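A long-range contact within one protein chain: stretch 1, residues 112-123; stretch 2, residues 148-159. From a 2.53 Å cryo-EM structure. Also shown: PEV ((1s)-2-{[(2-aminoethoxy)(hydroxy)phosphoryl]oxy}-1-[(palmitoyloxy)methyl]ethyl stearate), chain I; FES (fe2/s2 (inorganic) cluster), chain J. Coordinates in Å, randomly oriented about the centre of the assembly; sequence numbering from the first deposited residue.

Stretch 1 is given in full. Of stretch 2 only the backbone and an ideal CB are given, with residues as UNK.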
ATOM      1  N   LEU C 112      -7.636   3.618  36.521  1.00 12.74           N
ATOM      2  CA  LEU C 112      -6.247   4.039  36.392  1.00 12.74           C
ATOM      3  C   LEU C 112      -5.458   3.110  35.484  1.00 12.74           C
ATOM      4  O   LEU C 112      -4.519   3.553  34.814  1.00 12.74           O
ATOM      5  CB  LEU C 112      -5.598   4.107  37.771  1.00 12.74           C
ATOM      6  CG  LEU C 112      -4.501   5.150  37.963  1.00 12.74           C
ATOM      7  CD1 LEU C 112      -5.050   6.546  37.746  1.00 12.74           C
ATOM      8  CD2 LEU C 112      -3.891   5.018  39.345  1.00 12.74           C
ATOM      9  N   THR C 113      -5.806   1.827  35.453  1.00 11.82           N
ATOM     10  CA  THR C 113      -5.134   0.879  34.577  1.00 11.82           C
ATOM     11  C   THR C 113      -5.842   0.717  33.240  1.00 11.82           C
ATOM     12  O   THR C 113      -5.371  -0.052  32.398  1.00 11.82           O
ATOM     13  CB  THR C 113      -5.002  -0.483  35.265  1.00 11.82           C
ATOM     14  OG1 THR C 113      -6.283  -0.914  35.738  1.00 11.82           O
ATOM     15  CG2 THR C 113      -4.046  -0.390  36.439  1.00 11.82           C
ATOM     16  N   CYS C 114      -6.937   1.440  33.034  1.00 10.87           N
ATOM     17  CA  CYS C 114      -7.663   1.365  31.772  1.00 10.87           C
ATOM     18  C   CYS C 114      -6.736   1.771  30.631  1.00 10.87           C
ATOM     19  O   CYS C 114      -5.952   2.711  30.766  1.00 10.87           O
ATOM     20  CB  CYS C 114      -8.894   2.271  31.803  1.00 10.87           C
ATOM     21  SG  CYS C 114      -9.528   2.726  30.172  1.00 10.87           S
ATOM     22  N   TYR C 115      -6.824   1.065  29.508  1.00 10.84           N
ATOM     23  CA  TYR C 115      -5.976   1.358  28.361  1.00 10.84           C
ATOM     24  C   TYR C 115      -6.257   2.747  27.799  1.00 10.84           C
ATOM     25  O   TYR C 115      -5.324   3.487  27.473  1.00 10.84           O
ATOM     26  CB  TYR C 115      -6.154   0.283  27.288  1.00 10.84           C
ATOM     27  CG  TYR C 115      -5.375  -0.989  27.560  1.00 10.84           C
ATOM     28  CD1 TYR C 115      -4.058  -1.117  27.150  1.00 10.84           C
ATOM     29  CD2 TYR C 115      -5.955  -2.056  28.227  1.00 10.84           C
ATOM     30  CE1 TYR C 115      -3.342  -2.261  27.392  1.00 10.84           C
ATOM     31  CE2 TYR C 115      -5.243  -3.208  28.476  1.00 10.84           C
ATOM     32  CZ  TYR C 115      -3.935  -3.303  28.055  1.00 10.84           C
ATOM     33  OH  TYR C 115      -3.212  -4.444  28.293  1.00 10.84           O
ATOM     34  N   TYR C 116      -7.528   3.136  27.699  1.00 11.59           N
ATOM     35  CA  TYR C 116      -7.826   4.481  27.218  1.00 11.59           C
ATOM     36  C   TYR C 116      -7.297   5.544  28.173  1.00 11.59           C
ATOM     37  O   TYR C 116      -6.686   6.529  27.746  1.00 11.59           O
ATOM     38  CB  TYR C 116      -9.324   4.681  27.005  1.00 11.59           C
ATOM     39  CG  TYR C 116      -9.629   6.150  26.852  1.00 11.59           C
ATOM     40  CD1 TYR C 116      -9.177   6.854  25.745  1.00 11.59           C
ATOM     41  CD2 TYR C 116     -10.314   6.846  27.835  1.00 11.59           C
ATOM     42  CE1 TYR C 116      -9.414   8.199  25.613  1.00 11.59           C
ATOM     43  CE2 TYR C 116     -10.561   8.193  27.707  1.00 11.59           C
ATOM     44  CZ  TYR C 116     -10.112   8.863  26.592  1.00 11.59           C
ATOM     45  OH  TYR C 116     -10.358  10.207  26.455  1.00 11.59           O
ATOM     46  N   TYR C 117      -7.540   5.372  29.472  1.00 11.66           N
ATOM     47  CA  TYR C 117      -7.111   6.381  30.432  1.00 11.66           C
ATOM     48  C   TYR C 117      -5.598   6.503  30.471  1.00 11.66           C
ATOM     49  O   TYR C 117      -5.070   7.601  30.672  1.00 11.66           O
ATOM     50  CB  TYR C 117      -7.659   6.055  31.819  1.00 11.66           C
ATOM     51  CG  TYR C 117      -9.086   6.495  32.023  1.00 11.66           C
ATOM     52  CD1 TYR C 117      -9.395   7.820  32.280  1.00 11.66           C
ATOM     53  CD2 TYR C 117     -10.126   5.585  31.956  1.00 11.66           C
ATOM     54  CE1 TYR C 117     -10.699   8.223  32.463  1.00 11.66           C
ATOM     55  CE2 TYR C 117     -11.430   5.977  32.138  1.00 11.66           C
ATOM     56  CZ  TYR C 117     -11.711   7.296  32.392  1.00 11.66           C
ATOM     57  OH  TYR C 117     -13.015   7.686  32.575  1.00 11.66           O
ATOM     58  N   ARG C 118      -4.886   5.393  30.275  1.00 11.92           N
ATOM     59  CA  ARG C 118      -3.433   5.459  30.207  1.00 11.92           C
ATOM     60  C   ARG C 118      -2.985   6.349  29.061  1.00 11.92           C
ATOM     61  O   ARG C 118      -2.104   7.193  29.237  1.00 11.92           O
ATOM     62  CB  ARG C 118      -2.843   4.059  30.067  1.00 11.92           C
ATOM     63  CG  ARG C 118      -2.563   3.386  31.390  1.00 11.92           C
ATOM     64  CD  ARG C 118      -2.917   1.925  31.354  1.00 11.92           C
ATOM     65  NE  ARG C 118      -1.881   1.143  30.691  1.00 11.92           N
ATOM     66  CZ  ARG C 118      -2.006  -0.136  30.368  1.00 11.92           C
ATOM     67  NH1 ARG C 118      -3.127  -0.783  30.650  1.00 11.92           N
ATOM     68  NH2 ARG C 118      -1.014  -0.768  29.767  1.00 11.92           N
ATOM     69  N   LYS C 119      -3.593   6.189  27.884  1.00 11.91           N
ATOM     70  CA  LYS C 119      -3.329   7.104  26.779  1.00 11.91           C
ATOM     71  C   LYS C 119      -3.577   8.546  27.192  1.00 11.91           C
ATOM     72  O   LYS C 119      -2.724   9.424  26.992  1.00 11.91           O
ATOM     73  CB  LYS C 119      -4.210   6.745  25.585  1.00 11.91           C
ATOM     74  CG  LYS C 119      -4.021   7.664  24.399  1.00 11.91           C
ATOM     75  CD  LYS C 119      -4.970   7.340  23.270  1.00 11.91           C
ATOM     76  CE  LYS C 119      -6.158   8.270  23.280  1.00 11.91           C
ATOM     77  NZ  LYS C 119      -5.778   9.624  22.802  1.00 11.91           N
ATOM     78  N   ALA C 120      -4.741   8.798  27.794  1.00 11.94           N
ATOM     79  CA  ALA C 120      -5.144  10.156  28.128  1.00 11.94           C
ATOM     80  C   ALA C 120      -4.133  10.825  29.047  1.00 11.94           C
ATOM     81  O   ALA C 120      -3.647  11.922  28.753  1.00 11.94           O
ATOM     82  CB  ALA C 120      -6.533  10.148  28.764  1.00 11.94           C
ATOM     83  N   TYR C 121      -3.771  10.172  30.153  1.00 12.66           N
ATOM     84  CA  TYR C 121      -2.881  10.877  31.064  1.00 12.66           C
ATOM     85  C   TYR C 121      -1.409  10.753  30.688  1.00 12.66           C
ATOM     86  O   TYR C 121      -0.647  11.656  31.027  1.00 12.66           O
ATOM     87  CB  TYR C 121      -3.099  10.474  32.531  1.00 12.66           C
ATOM     88  CG  TYR C 121      -2.916   9.029  32.932  1.00 12.66           C
ATOM     89  CD1 TYR C 121      -3.998   8.265  33.338  1.00 12.66           C
ATOM     90  CD2 TYR C 121      -1.660   8.441  32.947  1.00 12.66           C
ATOM     91  CE1 TYR C 121      -3.841   6.956  33.725  1.00 12.66           C
ATOM     92  CE2 TYR C 121      -1.493   7.130  33.328  1.00 12.66           C
ATOM     93  CZ  TYR C 121      -2.588   6.394  33.716  1.00 12.66           C
ATOM     94  OH  TYR C 121      -2.428   5.087  34.101  1.00 12.66           O
ATOM     95  N   TYR C 122      -0.992   9.721  29.948  1.00 12.31           N
ATOM     96  CA  TYR C 122       0.364   9.724  29.410  1.00 12.31           C
ATOM     97  C   TYR C 122       0.561  10.898  28.465  1.00 12.31           C
ATOM     98  O   TYR C 122       1.649  11.479  28.403  1.00 12.31           O
ATOM     99  CB  TYR C 122       0.665   8.412  28.683  1.00 12.31           C
ATOM    100  CG  TYR C 122       0.902   7.221  29.577  1.00 12.31           C
ATOM    101  CD1 TYR C 122       1.396   7.375  30.861  1.00 12.31           C
ATOM    102  CD2 TYR C 122       0.641   5.937  29.128  1.00 12.31           C
ATOM    103  CE1 TYR C 122       1.608   6.286  31.674  1.00 12.31           C
ATOM    104  CE2 TYR C 122       0.850   4.846  29.931  1.00 12.31           C
ATOM    105  CZ  TYR C 122       1.334   5.024  31.202  1.00 12.31           C
ATOM    106  OH  TYR C 122       1.545   3.931  32.005  1.00 12.31           O
ATOM    107  N   ARG C 123      -0.478  11.254  27.706  1.00 12.44           N
ATOM    108  CA  ARG C 123      -0.396  12.451  26.878  1.00 12.44           C
ATOM    109  C   ARG C 123      -0.463  13.721  27.720  1.00 12.44           C
ATOM    110  O   ARG C 123       0.342  14.639  27.538  1.00 12.44           O
ATOM    111  CB  ARG C 123      -1.507  12.443  25.832  1.00 12.44           C
ATOM    112  CG  ARG C 123      -1.276  11.494  24.680  1.00 12.44           C
ATOM    113  CD  ARG C 123      -1.879  12.050  23.414  1.00 12.44           C
ATOM    114  NE  ARG C 123      -2.032  11.038  22.378  1.00 12.44           N
ATOM    115  CZ  ARG C 123      -2.399  11.306  21.131  1.00 12.44           C
ATOM    116  NH1 ARG C 123      -2.643  12.555  20.768  1.00 12.44           N
ATOM    117  NH2 ARG C 123      -2.517  10.328  20.247  1.00 12.44           N
ATOM    118  N   UNK C 148       7.331   0.617  38.481  1.00 16.64           N
ATOM    119  CA  UNK C 148       6.002   1.218  38.691  1.00 16.64           C
ATOM    120  C   UNK C 148       5.043   0.945  37.545  1.00 16.64           C
ATOM    121  O   UNK C 148       3.949   0.415  37.769  1.00 16.64           O
ATOM    122  CB  UNK C 148       6.135   2.730  38.885  1.00 16.64           C
ATOM    123  N   UNK C 149       5.436   1.264  36.314  1.00 15.32           N
ATOM    124  CA  UNK C 149       4.527   1.185  35.180  1.00 15.32           C
ATOM    125  C   UNK C 149       4.374  -0.222  34.615  1.00 15.32           C
ATOM    126  O   UNK C 149       3.470  -0.444  33.805  1.00 15.32           O
ATOM    127  CB  UNK C 149       5.010   2.124  34.073  1.00 15.32           C
ATOM    128  N   UNK C 150       5.226  -1.174  35.007  1.00 15.48           N
ATOM    129  CA  UNK C 150       5.016  -2.561  34.606  1.00 15.48           C
ATOM    130  C   UNK C 150       3.763  -3.132  35.258  1.00 15.48           C
ATOM    131  O   UNK C 150       3.222  -4.136  34.785  1.00 15.48           O
ATOM    132  CB  UNK C 150       6.234  -3.413  34.968  1.00 15.48           C
ATOM    133  N   UNK C 151       3.273  -2.499  36.325  1.00 15.06           N
ATOM    134  CA  UNK C 151       2.104  -2.981  37.046  1.00 15.06           C
ATOM    135  C   UNK C 151       0.798  -2.699  36.319  1.00 15.06           C
ATOM    136  O   UNK C 151      -0.253  -3.138  36.788  1.00 15.06           O
ATOM    137  CB  UNK C 151       2.059  -2.349  38.439  1.00 15.06           C
ATOM    138  N   UNK C 152       0.832  -1.983  35.197  1.00 13.78           N
ATOM    139  CA  UNK C 152      -0.380  -1.753  34.421  1.00 13.78           C
ATOM    140  C   UNK C 152      -0.887  -3.012  33.738  1.00 13.78           C
ATOM    141  O   UNK C 152      -1.979  -2.985  33.163  1.00 13.78           O
ATOM    142  CB  UNK C 152      -0.129  -0.668  33.372  1.00 13.78           C
ATOM    143  N   UNK C 153      -0.127  -4.102  33.783  1.00 13.64           N
ATOM    144  CA  UNK C 153      -0.478  -5.345  33.113  1.00 13.64           C
ATOM    145  C   UNK C 153      -1.440  -6.212  33.913  1.00 13.64           C
ATOM    146  O   UNK C 153      -1.832  -7.277  33.427  1.00 13.64           O
ATOM    147  CB  UNK C 153       0.793  -6.142  32.812  1.00 13.64           C
ATOM    148  N   UNK C 154      -1.829  -5.793  35.112  1.00 12.74           N
ATOM    149  CA  UNK C 154      -2.788  -6.536  35.917  1.00 12.74           C
ATOM    150  C   UNK C 154      -4.197  -5.963  35.768  1.00 12.74           C
ATOM    151  O   UNK C 154      -5.039  -6.158  36.639  1.00 12.74           O
ATOM    152  CB  UNK C 154      -2.366  -6.524  37.388  1.00 12.74           C
ATOM    153  N   UNK C 155      -4.457  -5.249  34.673  1.00 11.21           N
ATOM    154  CA  UNK C 155      -5.738  -4.580  34.494  1.00 11.21           C
ATOM    155  C   UNK C 155      -6.908  -5.557  34.457  1.00 11.21           C
ATOM    156  O   UNK C 155      -8.021  -5.197  34.850  1.00 11.21           O
ATOM    157  CB  UNK C 155      -5.716  -3.753  33.207  1.00 11.21           C
ATOM    158  N   UNK C 156      -6.686  -6.786  33.987  1.00 11.74           N
ATOM    159  CA  UNK C 156      -7.782  -7.747  33.884  1.00 11.74           C
ATOM    160  C   UNK C 156      -8.353  -8.115  35.248  1.00 11.74           C
ATOM    161  O   UNK C 156      -9.544  -8.428  35.364  1.00 11.74           O
ATOM    162  CB  UNK C 156      -7.305  -9.011  33.166  1.00 11.74           C
ATOM    163  N   UNK C 157      -7.537  -8.062  36.300  1.00 12.42           N
ATOM    164  CA  UNK C 157      -8.046  -8.385  37.627  1.00 12.42           C
ATOM    165  C   UNK C 157      -8.927  -7.265  38.161  1.00 12.42           C
ATOM    166  O   UNK C 157      -9.962  -7.520  38.793  1.00 12.42           O
ATOM    167  CB  UNK C 157      -6.889  -8.652  38.592  1.00 12.42           C
ATOM    168  N   UNK C 158      -8.551  -6.017  37.891  1.00 11.93           N
ATOM    169  CA  UNK C 158      -9.446  -4.912  38.198  1.00 11.93           C
ATOM    170  C   UNK C 158     -10.688  -4.955  37.323  1.00 11.93           C
ATOM    171  O   UNK C 158     -11.745  -4.474  37.733  1.00 11.93           O
ATOM    172  CB  UNK C 158      -8.723  -3.575  38.022  1.00 11.93           C
ATOM    173  N   UNK C 159     -10.590  -5.552  36.136  1.00 11.24           N
ATOM    174  CA  UNK C 159     -11.776  -5.780  35.317  1.00 11.24           C
ATOM    175  C   UNK C 159     -12.722  -6.778  35.975  1.00 11.24           C
ATOM    176  O   UNK C 159     -13.941  -6.576  35.983  1.00 11.24           O
ATOM    177  CB  UNK C 159     -11.373  -6.278  33.927  1.00 11.24           C
TER
HETATM  178  C48 PEV I 302     -11.912   8.590  36.266  1.00 18.60           C
HETATM  179  C47 PEV I 302     -11.003   8.507  37.487  1.00 18.60           C
HETATM  180  C46 PEV I 302      -9.591   8.107  37.082  1.00 18.60           C
HETATM  181  C45 PEV I 302      -8.830   9.308  36.537  1.00 18.60           C
HETATM  182  C44 PEV I 302      -7.345   9.233  36.867  1.00 18.60           C
HETATM  183  C43 PEV I 302      -6.525  10.182  36.004  1.00 18.60           C
HETATM  184  C42 PEV I 302      -5.400  10.810  36.811  1.00 18.60           C
HETATM  185  C41 PEV I 302      -4.065  10.160  36.483  1.00 18.60           C
HETATM  186  C40 PEV I 302      -2.900  11.076  36.819  1.00 18.60           C
HETATM  187  C39 PEV I 302      -1.796  10.306  37.522  1.00 18.60           C
HETATM  188  C38 PEV I 302      -0.982   9.518  36.506  1.00 18.60           C
HETATM  189  C37 PEV I 302       0.157  10.359  35.949  1.00 18.60           C
HETATM  190  C36 PEV I 302       1.476   9.611  36.022  1.00 18.60           C
HETATM  191  C35 PEV I 302       1.810   8.959  34.688  1.00 18.60           C
HETATM  192  C34 PEV I 302       3.315   8.814  34.527  1.00 18.60           C
HETATM  193  C33 PEV I 302       3.935   8.178  35.760  1.00 18.60           C
HETATM  194  C32 PEV I 302       5.390   8.593  35.901  1.00 18.60           C
HETATM  195  C31 PEV I 302       6.309   7.574  35.251  1.00 18.60           C
HETATM  196  O31 PEV I 302       6.271   7.406  34.081  1.00 18.60           O
HETATM  197  O2  PEV I 302       7.199   6.843  36.036  1.00 18.60           O
HETATM  198  C2  PEV I 302       8.530   7.174  35.789  1.00 18.60           C
HETATM  199  C1  PEV I 302       9.120   6.126  34.856  1.00 18.60           C
HETATM  200  O3P PEV I 302       8.962   6.573  33.541  1.00 18.60           O
HETATM  201  P   PEV I 302      10.308   6.838  32.629  1.00 18.60           P
HETATM  202  O1P PEV I 302      10.892   8.191  32.949  1.00 18.60           O
HETATM  203  O2P PEV I 302       9.940   6.774  31.168  1.00 18.60           O
HETATM  204  O4P PEV I 302      11.422   5.682  32.986  1.00 18.60           O
HETATM  205  C4  PEV I 302      12.472   6.008  33.850  1.00 18.60           C
HETATM  206  C5  PEV I 302      12.766   4.789  34.722  1.00 18.60           C
HETATM  207  N6  PEV I 302      13.445   5.193  35.939  1.00 18.60           N
HETATM  208  C3  PEV I 302       9.291   7.206  37.111  1.00 18.60           C
HETATM  209  O3  PEV I 302       8.532   7.961  38.011  1.00 18.60           O
HETATM  210  C11 PEV I 302       7.968   7.219  39.054  1.00 18.60           C
HETATM  211  O11 PEV I 302       8.663   6.642  39.818  1.00 18.60           O
HETATM  212  C12 PEV I 302       6.452   7.139  39.201  1.00 18.60           C
HETATM  213  C13 PEV I 302       6.000   7.399  40.635  1.00 18.60           C
HETATM  214  C14 PEV I 302       4.536   7.818  40.707  1.00 18.60           C
HETATM  215  C15 PEV I 302       3.627   6.896  39.899  1.00 18.60           C
HETATM  216  C16 PEV I 302       2.561   6.253  40.779  1.00 18.60           C
HETATM  217  C17 PEV I 302       1.187   6.155  40.116  1.00 18.60           C
HETATM  218  C18 PEV I 302       1.162   6.662  38.675  1.00 18.60           C
HETATM  219  C19 PEV I 302       0.634   5.626  37.683  1.00 18.60           C
HETATM  220  C20 PEV I 302       0.416   4.247  38.305  1.00 18.60           C
HETATM  221  C21 PEV I 302      -0.547   3.396  37.481  1.00 18.60           C
HETATM  222  C22 PEV I 302      -1.165   2.266  38.298  1.00 18.60           C
HETATM  223  C23 PEV I 302      -0.417   0.942  38.170  1.00 18.60           C
HETATM  224  C24 PEV I 302      -0.396   0.201  39.502  1.00 18.60           C
HETATM  225  C25 PEV I 302      -1.698  -0.551  39.761  1.00 18.60           C
HETATM  226  C26 PEV I 302      -2.372  -0.093  41.051  1.00 18.60           C
HETATM  227 FE1  FES J 303     -10.473   0.542  29.473  1.00 12.80          FE
HETATM  228 FE2  FES J 303     -10.598  -1.978  30.408  1.00 12.80          FE
HETATM  229  S1  FES J 303      -9.275  -1.188  28.839  1.00 12.80           S
HETATM  230  S2  FES J 303     -11.846  -0.267  30.988  1.00 12.80           S

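Position 148 has nothing of stretch 1 within 5.5 Å of its ideal CB, so the contact sets no rule there; with phi near -63° even a ring is allowed, and the residue is Pro148.

At 149 the CB points toward stretch 1 and lies 4.4 Å from Tyr122 OH, with a lipid ester group farther out. A medium aliphatic residue would suit, as would a small polar one reaching the hydroxyl. The deposited Leu149 takes the apolar option: its CD1 lies 4.1 Å from Tyr122 CE1, and also 3.3 Å from the lipid ester oxygen, PEV O31.

Positions 150 and 151 leave the choice open, since neither CB has stretch 1 in range. They are Ile150, out of reach, and Leu151, whose CB packs 3.7 Å from PEV C24.

Position 152 is the most informative. Its CA is 5.4 Å from the CA of Thr113, and its CB points toward stretch 1, 3.6 Å from Arg118 CZ. Beyond lie the hydroxyls of Tyr121 and Tyr122, and Tyr121 OH already donates to Leu112 O (2.7 Å), leaving it free to accept. A longish side chain with a donor at its end, such as glutamine, would fit. The residue is Gln152. Its CB covers one face of the Arg118 guanidinium, and its NE2 donates to Tyr122 OH (2.9 Å) and Tyr121 OH (3.2 Å), so one amide ties together two neighbouring tyrosines.

At 153 and 154 the CB turns away, and many residues would serve. Asn153 bonds within its own stretch, ND2 to Ile150 O at 2.7 Å; Ile154 occupies the N-cap position of the next helix.

Position 155 points toward stretch 1, its CB 3.8 Å from Thr113 O, with Thr113 OG1 and the iron-sulfur cluster beyond. Cys114 SG holds FE1 at 2.5 Å; FE2 is too far from this CB for cysteine, but a histidine ring spans the gap and offers its other nitrogen to the threonine. His155 does both: NE2 binds FE2 at 2.5 Å, while ND1 donates to Thr113 OG1 at a short 2.5 Å. Cys114 CA sits over the ring face, 3.9 Å from the centroid of the His155 ring.

Positions 156 and 157 are unconstrained here: Arg156 points sideways and Tyr157 is out of reach.

At 158 the CB again points toward stretch 1, 4.3 Å from Thr113 OG1. A polar or an apolar side chain could work; Phe158 brings CD2 to 3.6 Å from Thr113 OG1. At 159 the CB points sideways with nothing of stretch 1 within 5.5 Å, so many side chains would do; Phe159 makes no contact.

Stretch 2 148-159: PLILQNIHRYFF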
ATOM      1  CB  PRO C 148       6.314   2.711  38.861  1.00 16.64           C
ATOM      2  CG  PRO C 148       7.633   2.905  38.236  1.00 16.64           C
ATOM      3  CD  PRO C 148       8.391   1.640  38.436  1.00 16.64           C
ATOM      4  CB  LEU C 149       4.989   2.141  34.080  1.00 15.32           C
ATOM      5  CG  LEU C 149       4.819   3.626  34.405  1.00 15.32           C
ATOM      6  CD1 LEU C 149       5.003   4.476  33.168  1.00 15.32           C
ATOM      7  CD2 LEU C 149       3.459   3.884  35.025  1.00 15.32           C
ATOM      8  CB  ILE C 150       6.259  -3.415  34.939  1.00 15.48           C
ATOM      9  CG1 ILE C 150       6.212  -4.775  34.239  1.00 15.48           C
ATOM     10  CG2 ILE C 150       6.376  -3.635  36.426  1.00 15.48           C
ATOM     11  CD1 ILE C 150       6.361  -4.710  32.751  1.00 15.48           C
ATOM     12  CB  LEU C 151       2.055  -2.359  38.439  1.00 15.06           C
ATOM     13  CG  LEU C 151       3.158  -2.771  39.412  1.00 15.06           C
ATOM     14  CD1 LEU C 151       3.068  -1.963  40.690  1.00 15.06           C
ATOM     15  CD2 LEU C 151       3.088  -4.253  39.712  1.00 15.06           C
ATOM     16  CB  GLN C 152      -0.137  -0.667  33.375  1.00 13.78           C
ATOM     17  CG  GLN C 152       0.499   0.592  33.921  1.00 13.78           C
ATOM     18  CD  GLN C 152      -0.520   1.650  34.264  1.00 13.78           C
ATOM     19  OE1 GLN C 152      -1.642   1.340  34.650  1.00 13.78           O
ATOM     20  NE2 GLN C 152      -0.133   2.910  34.130  1.00 13.78           N
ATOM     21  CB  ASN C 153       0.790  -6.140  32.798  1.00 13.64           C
ATOM     22  CG  ASN C 153       1.661  -5.460  31.767  1.00 13.64           C
ATOM     23  OD1 ASN C 153       1.316  -5.403  30.589  1.00 13.64           O
ATOM     24  ND2 ASN C 153       2.798  -4.943  32.204  1.00 13.64           N
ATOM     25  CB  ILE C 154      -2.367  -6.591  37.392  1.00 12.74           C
ATOM     26  CG1 ILE C 154      -2.287  -5.184  37.976  1.00 12.74           C
ATOM     27  CG2 ILE C 154      -1.044  -7.305  37.540  1.00 12.74           C
ATOM     28  CD1 ILE C 154      -1.866  -5.149  39.419  1.00 12.74           C
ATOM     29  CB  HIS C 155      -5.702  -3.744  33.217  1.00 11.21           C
ATOM     30  CG  HIS C 155      -6.959  -2.980  32.964  1.00 11.21           C
ATOM     31  ND1 HIS C 155      -7.521  -2.142  33.901  1.00 11.21           N
ATOM     32  CD2 HIS C 155      -7.771  -2.934  31.884  1.00 11.21           C
ATOM     33  CE1 HIS C 155      -8.622  -1.609  33.407  1.00 11.21           C
ATOM     34  NE2 HIS C 155      -8.794  -2.072  32.185  1.00 11.21           N
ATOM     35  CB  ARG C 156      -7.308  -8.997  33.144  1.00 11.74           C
ATOM     36  CG  ARG C 156      -6.089  -9.661  33.751  1.00 11.74           C
ATOM     37  CD  ARG C 156      -5.602 -10.811  32.892  1.00 11.74           C
ATOM     38  NE  ARG C 156      -4.977 -10.334  31.664  1.00 11.74           N
ATOM     39  CZ  ARG C 156      -4.302 -11.104  30.821  1.00 11.74           C
ATOM     40  NH1 ARG C 156      -4.158 -12.395  31.071  1.00 11.74           N
ATOM     41  NH2 ARG C 156      -3.768 -10.584  29.728  1.00 11.74           N
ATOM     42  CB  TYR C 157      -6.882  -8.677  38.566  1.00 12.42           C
ATOM     43  CG  TYR C 157      -6.203  -9.973  38.219  1.00 12.42           C
ATOM     44  CD1 TYR C 157      -6.501 -11.141  38.898  1.00 12.42           C
ATOM     45  CD2 TYR C 157      -5.285 -10.033  37.185  1.00 12.42           C
ATOM     46  CE1 TYR C 157      -5.891 -12.327  38.566  1.00 12.42           C
ATOM     47  CE2 TYR C 157      -4.675 -11.210  36.847  1.00 12.42           C
ATOM     48  CZ  TYR C 157      -4.979 -12.353  37.539  1.00 12.42           C
ATOM     49  OH  TYR C 157      -4.362 -13.528  37.200  1.00 12.42           O
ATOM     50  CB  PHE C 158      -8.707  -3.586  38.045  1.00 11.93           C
ATOM     51  CG  PHE C 158      -7.549  -3.442  38.981  1.00 11.93           C
ATOM     52  CD1 PHE C 158      -7.744  -3.495  40.348  1.00 11.93           C
ATOM     53  CD2 PHE C 158      -6.265  -3.276  38.499  1.00 11.93           C
ATOM     54  CE1 PHE C 158      -6.685  -3.378  41.215  1.00 11.93           C
ATOM     55  CE2 PHE C 158      -5.202  -3.155  39.362  1.00 11.93           C
ATOM     56  CZ  PHE C 158      -5.412  -3.205  40.722  1.00 11.93           C
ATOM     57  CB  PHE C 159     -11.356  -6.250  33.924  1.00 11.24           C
ATOM     58  CG  PHE C 159     -12.461  -6.887  33.137  1.00 11.24           C
ATOM     59  CD1 PHE C 159     -13.497  -6.127  32.630  1.00 11.24           C
ATOM     60  CD2 PHE C 159     -12.458  -8.249  32.897  1.00 11.24           C
ATOM     61  CE1 PHE C 159     -14.506  -6.712  31.909  1.00 11.24           C
ATOM     62  CE2 PHE C 159     -13.466  -8.837  32.178  1.00 11.24           C
ATOM     63  CZ  PHE C 159     -14.492  -8.069  31.684  1.00 11.24           C
TER
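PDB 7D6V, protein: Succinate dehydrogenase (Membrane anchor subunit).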